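Local coordinates for glycosyltransferase Gtf1 (Streptococcus pneumoniae, PDB 4PQG), which is a GT-B-type glycosyltransferase with two Rossmann-like domains and an added extended beta-sheet domain, and holds UDP in a pocket, at residues Ala243-Val249 and Lys279-Val285; Asn291-Gln295 and Lys307-Ile311. All coordinates share one frame. Residues are numbered along the deposited sequence.

Interaction 1 of 2, residues Ala243-Val249 and Lys279-Val285; sequences AHLAVVV and KVDFFIV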
loop_
_atom_site.group_PDB
_atom_site.type_symbol
_atom_site.label_atom_id
_atom_site.label_comp_id
_atom_site.label_asym_id
_atom_site.label_seq_id
_atom_site.Cartn_x
_atom_site.Cartn_y
_atom_site.Cartn_z
ATOM N N ALA A 243 2.391 12.620 23.170
ATOM C CA ALA A 243 2.677 13.415 21.981
ATOM C C ALA A 243 1.367 13.998 21.446
ATOM O O ALA A 243 0.499 14.389 22.228
ATOM C CB ALA A 243 3.370 12.563 20.918
ATOM N N HIS A 244 1.242 14.083 20.121
ATOM C CA HIS A 244 -0.048 14.334 19.482
ATOM C C HIS A 244 -0.384 13.161 18.610
ATOM O O HIS A 244 0.512 12.508 18.082
ATOM C CB HIS A 244 -0.020 15.606 18.646
ATOM C CG HIS A 244 0.383 16.839 19.426
ATOM N ND1 HIS A 244 -0.507 17.590 20.111
ATOM C CD2 HIS A 244 1.633 17.422 19.630
ATOM C CE1 HIS A 244 0.141 18.611 20.715
ATOM N NE2 HIS A 244 1.449 18.512 20.414
ATOM N N LEU A 245 -1.678 12.900 18.456
ATOM C CA LEU A 245 -2.170 11.744 17.730
ATOM C C LEU A 245 -3.130 12.183 16.623
ATOM O O LEU A 245 -4.141 12.839 16.881
ATOM C CB LEU A 245 -2.872 10.767 18.691
ATOM C CG LEU A 245 -3.519 9.526 18.066
ATOM C CD1 LEU A 245 -2.467 8.628 17.426
ATOM C CD2 LEU A 245 -4.350 8.757 19.078
ATOM N N ALA A 246 -2.800 11.820 15.389
ATOM C CA ALA A 246 -3.687 12.034 14.248
ATOM C C ALA A 246 -4.055 10.676 13.653
ATOM O O ALA A 246 -3.231 9.751 13.652
ATOM C CB ALA A 246 -3.010 12.917 13.206
ATOM N N VAL A 247 -5.300 10.552 13.196
ATOM C CA VAL A 247 -5.785 9.337 12.518
ATOM C C VAL A 247 -6.181 9.722 11.096
ATOM O O VAL A 247 -7.012 10.622 10.891
ATOM C CB VAL A 247 -6.984 8.694 13.249
ATOM C CG1 VAL A 247 -7.670 7.624 12.385
ATOM C CG2 VAL A 247 -6.547 8.130 14.597
ATOM N N VAL A 248 -5.564 9.068 10.116
ATOM C CA VAL A 248 -5.927 9.297 8.725
ATOM C C VAL A 248 -7.026 8.322 8.323
ATOM O O VAL A 248 -6.898 7.110 8.551
ATOM C CB VAL A 248 -4.722 9.148 7.790
ATOM C CG1 VAL A 248 -5.106 9.450 6.349
ATOM C CG2 VAL A 248 -3.619 10.095 8.217
ATOM N N VAL A 249 -8.098 8.876 7.760
ATOM C CA VAL A 249 -9.216 8.107 7.226
ATOM C C VAL A 249 -8.957 7.924 5.728
ATOM O O VAL A 249 -8.857 8.900 4.987
ATOM C CB VAL A 249 -10.561 8.833 7.460
ATOM C CG1 VAL A 249 -11.732 8.011 6.924
ATOM C CG2 VAL A 249 -10.746 9.150 8.942
ATOM N N LYS A 279 -9.533 10.587 22.293
ATOM C CA LYS A 279 -8.078 10.421 22.433
ATOM C C LYS A 279 -7.286 10.946 21.237
ATOM O O LYS A 279 -6.056 11.035 21.282
ATOM C CB LYS A 279 -7.724 8.946 22.669
ATOM C CG LYS A 279 -8.346 8.316 23.911
ATOM C CD LYS A 279 -7.938 9.008 25.212
ATOM C CE LYS A 279 -8.325 8.189 26.444
ATOM N NZ LYS A 279 -9.747 7.743 26.407
ATOM N N VAL A 280 -7.997 11.290 20.168
ATOM C CA VAL A 280 -7.391 11.725 18.915
ATOM C C VAL A 280 -7.381 13.255 18.849
ATOM O O VAL A 280 -8.424 13.882 19.031
ATOM C CB VAL A 280 -8.185 11.156 17.707
ATOM C CG1 VAL A 280 -7.613 11.618 16.387
ATOM C CG2 VAL A 280 -8.219 9.629 17.750
ATOM N N ASP A 281 -6.212 13.832 18.563
ATOM C CA ASP A 281 -6.070 15.283 18.417
ATOM C C ASP A 281 -6.772 15.801 17.162
ATOM O O ASP A 281 -7.517 16.769 17.237
ATOM C CB ASP A 281 -4.604 15.688 18.453
ATOM C CG ASP A 281 -3.993 15.462 19.820
ATOM O OD1 ASP A 281 -4.376 16.176 20.767
ATOM O OD2 ASP A 281 -3.172 14.540 19.964
ATOM N N PHE A 282 -6.559 15.134 16.022
ATOM C CA PHE A 282 -7.365 15.398 14.827
ATOM C C PHE A 282 -7.456 14.221 13.857
ATOM O O PHE A 282 -6.552 13.403 13.791
ATOM C CB PHE A 282 -6.897 16.656 14.085
ATOM C CG PHE A 282 -5.474 16.614 13.614
ATOM C CD1 PHE A 282 -5.180 16.355 12.283
ATOM C CD2 PHE A 282 -4.421 16.910 14.488
ATOM C CE1 PHE A 282 -3.866 16.356 11.834
ATOM C CE2 PHE A 282 -3.106 16.907 14.049
ATOM C CZ PHE A 282 -2.827 16.636 12.714
ATOM N N PHE A 283 -8.571 14.139 13.139
ATOM C CA PHE A 283 -8.690 13.200 12.030
ATOM C C PHE A 283 -8.346 13.916 10.729
ATOM O O PHE A 283 -8.636 15.109 10.575
ATOM C CB PHE A 283 -10.097 12.625 11.961
ATOM C CG PHE A 283 -10.470 11.773 13.148
ATOM C CD1 PHE A 283 -10.253 10.388 13.123
ATOM C CD2 PHE A 283 -11.040 12.340 14.288
ATOM C CE1 PHE A 283 -10.597 9.602 14.213
ATOM C CE2 PHE A 283 -11.384 11.558 15.378
ATOM C CZ PHE A 283 -11.166 10.182 15.335
ATOM N N ILE A 284 -7.707 13.188 9.812
ATOM C CA ILE A 284 -7.421 13.684 8.470
ATOM C C ILE A 284 -8.271 12.922 7.441
ATOM O O ILE A 284 -8.304 11.684 7.453
ATOM C CB ILE A 284 -5.921 13.531 8.117
ATOM C CG1 ILE A 284 -5.034 14.142 9.212
ATOM C CG2 ILE A 284 -5.610 14.168 6.764
ATOM C CD1 ILE A 284 -3.537 13.951 8.969
ATOM N N VAL A 285 -8.980 13.659 6.581
ATOM C CA VAL A 285 -9.696 13.068 5.432
ATOM C C VAL A 285 -9.248 13.721 4.134
ATOM O O VAL A 285 -8.757 14.842 4.158
ATOM C CB VAL A 285 -11.230 13.190 5.531
ATOM C CG1 VAL A 285 -11.757 12.472 6.760
ATOM C CG2 VAL A 285 -11.661 14.655 5.526
#
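The A246 methyl sits over one face of the F282 ring, CB lying 3.9 Å from the ring centroid in a CH-pi contact. I284 and V248 continue this side of the sheet, with V248 CG2 3.9 Å from I284 CD1. On the other side V247 CB meets F283 CD1 at 3.7 Å, and V247 CG2 reaches V280 CG2 at 3.9 Å; the F283 ring also meets those of F274 and F298.

Between these two layers the backbones pair in parallel, A246 with F282, V247 with F283 and V248 with I284. V247 donates from N to F282 O (3.2 Å) and accepts at O from I284 N (2.9 Å), and V249 N then reaches I284 O (2.8 Å). Where 279-285 enters the sheet, D281 changes the pattern: L245 O accepts from D281 N at 2.8 Å and only weakly from F282 N at 3.4 Å, while L245 N bonds D281 OD2 at 2.7 Å, so a carboxylate takes the place of a backbone acceptor.

On its far edge 244-248 pairs with strand 223-226. Two adjacent parallel strands, lined with apolar side chains on both faces and connected through helix 271-275, form with it a beta-alpha-beta unit of a Rossmann-like GT-B domain.

Interaction 2 of 2, residues Asn291-Gln295 and Lys307-Ile311; sequences NEVLQ and KIVTI
Segment 291-295 is one turn from within helix 288-301, closed by the bond from Q295 N to N291 O (2.9 Å), and 308-310 is an extended strand. The two run nearly antiparallel, their N-to-C directions 170° apart and their axes 9.1 Å apart at closest approach. N291 and I308 are the nearest backbone pair, CA to CA 6.5 Å. The CA-to-CB bonds of N291, L294, I308 and T310 point across the interface, whereas those of E292 and V309 point away.

Direct polar contacts come from N291, whose t rotamer (chi1 -169°) extends its amide to the strand. ND2 donates to T310 OG1 at 2.8 Å and, weakly, to I308 O at 3.2 Å; T310 OG1 is also hydrogen-bonded to D288.

A water adds an indirect link, donating to Q295 OE1 (2.8 Å) and accepting from I308 N (3.0 Å). Q295 NE2 is held by Q305 and P306 in the connection leading to the strand.

I308, in the m,t rotamer (-58°, 175°), packs its CD1 on L294 CG at 3.8 Å; CD1 also touches Q295 OE1 (3.5 Å), and its CG2 touches N291 OD1 (3.4 Å), in van der Waals contacts with amide oxygens.

A helix packed antiparallel on the strand that follows it, with 282-285 as the preceding strand, is characteristic of the beta-alpha-beta crossover in a Rossmann-like domain.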
loop_
_atom_site.group_PDB
_atom_site.type_symbol
_atom_site.label_atom_id
_atom_site.label_comp_id
_atom_site.label_asym_id
_atom_site.label_seq_id
_atom_site.Cartn_x
_atom_site.Cartn_y
_atom_site.Cartn_z
ATOM N N ASN A 291 -15.202 15.032 4.960
ATOM C CA ASN A 291 -15.062 15.833 6.165
ATOM C C ASN A 291 -16.432 16.143 6.767
ATOM O O ASN A 291 -16.689 15.824 7.931
ATOM C CB ASN A 291 -14.247 17.105 5.865
ATOM C CG ASN A 291 -13.836 17.856 7.124
ATOM O OD1 ASN A 291 -14.594 17.943 8.088
ATOM N ND2 ASN A 291 -12.631 18.404 7.113
ATOM N N GLU A 292 -17.326 16.713 5.956
ATOM C CA GLU A 292 -18.662 17.106 6.414
ATOM C C GLU A 292 -19.515 15.907 6.836
ATOM O O GLU A 292 -20.208 15.953 7.862
ATOM C CB GLU A 292 -19.385 17.891 5.314
ATOM C CG GLU A 292 -18.646 19.150 4.877
ATOM C CD GLU A 292 -19.153 19.698 3.554
ATOM O OE1 GLU A 292 -20.366 19.549 3.275
ATOM O OE2 GLU A 292 -18.334 20.277 2.798
ATOM N N VAL A 293 -19.465 14.840 6.042
ATOM C CA VAL A 293 -20.179 13.596 6.365
ATOM C C VAL A 293 -19.766 13.078 7.742
ATOM O O VAL A 293 -20.605 12.840 8.611
ATOM C CB VAL A 293 -19.944 12.510 5.283
ATOM C CG1 VAL A 293 -20.379 11.137 5.789
ATOM C CG2 VAL A 293 -20.696 12.865 4.007
ATOM N N LEU A 294 -18.463 12.943 7.946
ATOM C CA LEU A 294 -17.946 12.412 9.197
ATOM C C LEU A 294 -18.292 13.329 10.368
ATOM O O LEU A 294 -18.736 12.853 11.421
ATOM C CB LEU A 294 -16.432 12.193 9.109
ATOM C CG LEU A 294 -15.724 11.470 10.270
ATOM C CD1 LEU A 294 -16.344 10.111 10.569
ATOM C CD2 LEU A 294 -14.231 11.344 9.970
ATOM N N GLN A 295 -18.108 14.640 10.184
ATOM C CA GLN A 295 -18.450 15.587 11.257
ATOM C C GLN A 295 -19.901 15.401 11.718
ATOM O O GLN A 295 -20.165 15.233 12.914
ATOM C CB GLN A 295 -18.169 17.042 10.853
ATOM C CG GLN A 295 -18.080 17.969 12.060
ATOM C CD GLN A 295 -16.778 17.801 12.819
ATOM O OE1 GLN A 295 -15.722 18.131 12.301
ATOM N NE2 GLN A 295 -16.850 17.286 14.056
ATOM N N LYS A 307 -11.815 17.276 16.032
ATOM C CA LYS A 307 -11.313 18.117 14.973
ATOM C C LYS A 307 -11.056 17.246 13.750
ATOM O O LYS A 307 -10.488 16.158 13.860
ATOM C CB LYS A 307 -10.026 18.814 15.404
ATOM C CG LYS A 307 -9.404 19.646 14.297
ATOM C CD LYS A 307 -8.320 20.580 14.800
ATOM C CE LYS A 307 -8.056 21.658 13.752
ATOM N NZ LYS A 307 -6.901 22.529 14.099
ATOM N N ILE A 308 -11.491 17.725 12.593
ATOM C CA ILE A 308 -11.320 16.985 11.339
ATOM C C ILE A 308 -10.756 17.925 10.295
ATOM O O ILE A 308 -11.346 18.958 10.012
ATOM C CB ILE A 308 -12.645 16.393 10.837
ATOM C CG1 ILE A 308 -13.266 15.462 11.885
ATOM C CG2 ILE A 308 -12.451 15.710 9.492
ATOM C CD1 ILE A 308 -14.642 14.939 11.508
ATOM N N VAL A 309 -9.612 17.578 9.728
ATOM C CA VAL A 309 -8.961 18.439 8.745
ATOM C C VAL A 309 -8.937 17.730 7.396
ATOM O O VAL A 309 -8.779 16.507 7.340
ATOM C CB VAL A 309 -7.546 18.902 9.203
ATOM C CG1 VAL A 309 -6.622 17.734 9.477
ATOM C CG2 VAL A 309 -6.898 19.834 8.183
ATOM N N THR A 310 -9.111 18.498 6.323
ATOM C CA THR A 310 -9.045 17.971 4.973
ATOM C C THR A 310 -7.655 18.165 4.388
ATOM O O THR A 310 -7.220 19.285 4.163
ATOM C CB THR A 310 -10.089 18.621 4.056
ATOM O OG1 THR A 310 -11.408 18.353 4.564
ATOM C CG2 THR A 310 -9.959 18.089 2.629
ATOM N N ILE A 311 -6.947 17.059 4.159
ATOM C CA ILE A 311 -5.655 17.108 3.493
ATOM C C ILE A 311 -5.611 15.961 2.500
ATOM O O ILE A 311 -5.632 14.794 2.909
ATOM C CB ILE A 311 -4.466 16.981 4.468
ATOM C CG1 ILE A 311 -4.638 17.882 5.698
ATOM C CG2 ILE A 311 -3.157 17.271 3.746
ATOM C CD1 ILE A 311 -3.684 17.537 6.822
HETATM O O HOH W 1 -13.570 19.921 12.567
#

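Interactions 1 and 2 are consecutive along the chain and have centres 11 Å apart. Strand 282-285 closes interaction 1 and leads into helix 288-301, which opens interaction 2; the chain then returns as strand 308-310, the outermost on this side of the seven-stranded parallel sheet. The two contacts touch directly: F283 O lies 2.8 Å from V309 N and V285 O 2.9 Å from I311 N, both probable hydrogen bonds, while V285 CG2 packs on N291 CB at 3.6 Å. Interaction 1 thus joins neighbouring strands inside the sheet, and interaction 2 packs a helix on one face of the sheet at its last strand, together forming part of one end of a GT-B Rossmann-like domain.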